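Local coordinates for protein BSU-2 beta-lactamase (Bacillus subtilis, PDB 6W5E) that probably hydrolyses the beta-lactam ring of penicillin-type antibiotics, as a class D serine beta-lactamase of a Gram-positive bacterium, at residues K195-K198 / R199-I202. Sequence-based numbering, arbitrary orientation.
With EDO (1,2-ethanediol), chain F.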
ATOM      1  N   LYS A 195      -8.311  10.937  -5.687  1.00 12.47           N
ATOM      2  CA  LYS A 195      -9.337  10.949  -4.645  1.00 12.66           C
ATOM      3  C   LYS A 195     -10.020   9.589  -4.522  1.00 11.86           C
ATOM      4  O   LYS A 195     -10.260   9.110  -3.411  1.00 11.86           O
ATOM      5  CB  LYS A 195     -10.379  12.037  -4.935  1.00 14.65           C
ATOM      6  CG  LYS A 195      -9.852  13.454  -4.904  1.00 15.00           C
ATOM      7  CD  LYS A 195      -9.256  13.806  -3.547  1.00 16.37           C
ATOM      8  CE  LYS A 195      -8.956  15.300  -3.446  1.00 18.80           C
ATOM      9  NZ  LYS A 195      -8.082  15.615  -2.280  1.00 20.72           N
ATOM     10  N   ILE A 196     -10.369   8.963  -5.650  1.00 11.86           N
ATOM     11  CA  ILE A 196     -11.000   7.642  -5.612  1.00 11.84           C
ATOM     12  C   ILE A 196     -10.075   6.616  -4.964  1.00 10.96           C
ATOM     13  O   ILE A 196     -10.500   5.827  -4.113  1.00 10.71           O
ATOM     14  CB  ILE A 196     -11.434   7.213  -7.026  1.00 13.41           C
ATOM     15  CG1 ILE A 196     -12.584   8.091  -7.519  1.00 16.37           C
ATOM     16  CG2 ILE A 196     -11.839   5.744  -7.064  1.00 14.10           C
ATOM     17  CD1 ILE A 196     -12.777   8.071  -9.022  1.00 17.96           C
ATOM     18  N   VAL A 197      -8.797   6.596  -5.358  1.00 10.58           N
ATOM     19  CA  VAL A 197      -7.893   5.590  -4.798  1.00  9.90           C
ATOM     20  C   VAL A 197      -7.705   5.807  -3.300  1.00  8.93           C
ATOM     21  O   VAL A 197      -7.712   4.851  -2.515  1.00 10.52           O
ATOM     22  CB  VAL A 197      -6.562   5.543  -5.571  1.00 10.12           C
ATOM     23  CG1 VAL A 197      -5.551   4.646  -4.848  1.00 12.69           C
ATOM     24  CG2 VAL A 197      -6.815   5.035  -6.975  1.00 11.51           C
ATOM     25  N   LYS A 198      -7.554   7.067  -2.873  1.00 10.22           N
ATOM     26  CA  LYS A 198      -7.492   7.346  -1.440  1.00 10.73           C
ATOM     27  C   LYS A 198      -8.730   6.821  -0.723  1.00  9.90           C
ATOM     28  O   LYS A 198      -8.621   6.176   0.325  1.00 10.44           O
ATOM     29  CB  LYS A 198      -7.332   8.847  -1.193  1.00 12.49           C
ATOM     30  CG  LYS A 198      -5.937   9.379  -1.453  1.00 13.45           C
ATOM     31  CD  LYS A 198      -5.876  10.876  -1.156  1.00 15.00           C
ATOM     32  CE  LYS A 198      -4.454  11.420  -1.226  1.00 16.67           C
ATOM     33  NZ  LYS A 198      -4.413  12.868  -0.877  1.00 16.22           N
ATOM     34  N   ARG A 199      -9.921   7.077  -1.276  1.00 10.40           N
ATOM     35  CA  ARG A 199     -11.137   6.586  -0.637  1.00 11.58           C
ATOM     36  C   ARG A 199     -11.126   5.066  -0.534  1.00  9.67           C
ATOM     37  O   ARG A 199     -11.517   4.506   0.498  1.00 11.22           O
ATOM     38  CB  ARG A 199     -12.378   7.071  -1.387  1.00 13.67           C
ATOM     39  CG  ARG A 199     -12.674   8.547  -1.151  1.00 18.41           C
ATOM     40  CD  ARG A 199     -14.142   8.884  -1.357  1.00 21.14           C
ATOM     41  NE  ARG A 199     -14.626   8.418  -2.650  1.00 19.65           N
ATOM     42  CZ  ARG A 199     -14.627   9.149  -3.760  1.00 20.36           C
ATOM     43  NH1 ARG A 199     -14.149  10.391  -3.745  1.00 20.66           N
ATOM     44  NH2 ARG A 199     -15.088   8.628  -4.890  1.00 18.80           N
ATOM     45  N   MET A 200     -10.645   4.381  -1.576  1.00 10.41           N
ATOM     46  CA  MET A 200     -10.597   2.925  -1.533  1.00  9.87           C
ATOM     47  C   MET A 200      -9.627   2.409  -0.482  1.00 10.55           C
ATOM     48  O   MET A 200      -9.766   1.266  -0.048  1.00 11.17           O
ATOM     49  CB  MET A 200     -10.206   2.345  -2.898  1.00 10.67           C
ATOM     50  CG  MET A 200     -11.232   2.606  -3.991  1.00 10.63           C
ATOM     51  SD  MET A 200     -10.902   1.719  -5.528  1.00 14.49           S
ATOM     52  CE  MET A 200      -9.436   2.506  -6.128  1.00 14.09           C
ATOM     53  N   MET A 201      -8.641   3.215  -0.081  1.00  9.87           N
ATOM     54  CA  MET A 201      -7.668   2.843   0.939  1.00  9.51           C
ATOM     55  C   MET A 201      -8.139   3.122   2.363  1.00  9.62           C
ATOM     56  O   MET A 201      -7.434   2.752   3.310  1.00 10.79           O
ATOM     57  CB  MET A 201      -6.353   3.592   0.693  1.00 11.08           C
ATOM     58  CG  MET A 201      -5.638   3.192  -0.576  1.00 10.60           C
ATOM     59  SD  MET A 201      -4.235   4.284  -0.927  1.00 12.58           S
ATOM     60  CE  MET A 201      -3.107   3.824   0.381  1.00 13.63           C
ATOM     61  N   ILE A 202      -9.298   3.760   2.555  1.00 10.67           N
ATOM     62  CA  ILE A 202      -9.709   4.112   3.909  1.00 10.89           C
ATOM     63  C   ILE A 202      -9.910   2.852   4.732  1.00 10.85           C
ATOM     64  O   ILE A 202     -10.648   1.940   4.333  1.00 12.60           O
ATOM     65  CB  ILE A 202     -10.981   4.972   3.899  1.00 11.26           C
ATOM     66  CG1 ILE A 202     -10.674   6.367   3.352  1.00 11.73           C
ATOM     67  CG2 ILE A 202     -11.551   5.081   5.313  1.00 13.41           C
ATOM     68  CD1 ILE A 202     -11.902   7.239   3.108  1.00 13.69           C
TER
HETATM   69  C1  EDO F 305      -3.544  13.329   2.297  0.52 28.25           C
HETATM   70  O1  EDO F 305      -4.840  12.809   1.977  0.52 29.12           O
HETATM   71  C2  EDO F 305      -2.763  12.296   3.098  0.52 28.50           C
HETATM   72  O2  EDO F 305      -3.514  11.926   4.260  0.52 28.60           O
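Met-200 folds back over the preceding turn of helix 191-200, its terminal CE lying 3.7 Å from CG2 of Val-197 and 4.1 Å from CG2 of Ile-196. The bend is in the last torsion (chi3 -68°), which turns the methyl back toward these two branches. Arg-199 bends likewise, at chi3 (-52°), bringing NH2 within 3.7 Å of CG1 of Ile-196, whose CA lies over one guanidinium face, offset toward the rim. Behind these side chains run regular helical bonds, Arg-199 N to Lys-195 O at 3.0 Å and Met-200 N to Ile-196 O at 2.9 Å. Met-201 N divides itself between Val-197 O, weakly, and Lys-198 O (3.0 Å), met from above the carbonyl plane. These i to i+3 and i to i+4 contacts lie where the helix passes into edge strand 202-205 of the antiparallel sheet of the penicillin-binding-protein-like fold; Met-201 also pairs with Gly-213 through backbone bonds. Leu-84 and Leu-87 pack against Val-197, and Met-121 touches both methionines. Glu-95 salt-bridges Arg-199, and Glu-185 both lysines; Lys-198 NZ also bonds to Ala-183 O and, weakly, an ethanediol. Apolar groups thus pack largely against helices 81-88 and 117-122, while the cationic ends are probably neutralised by glutamates.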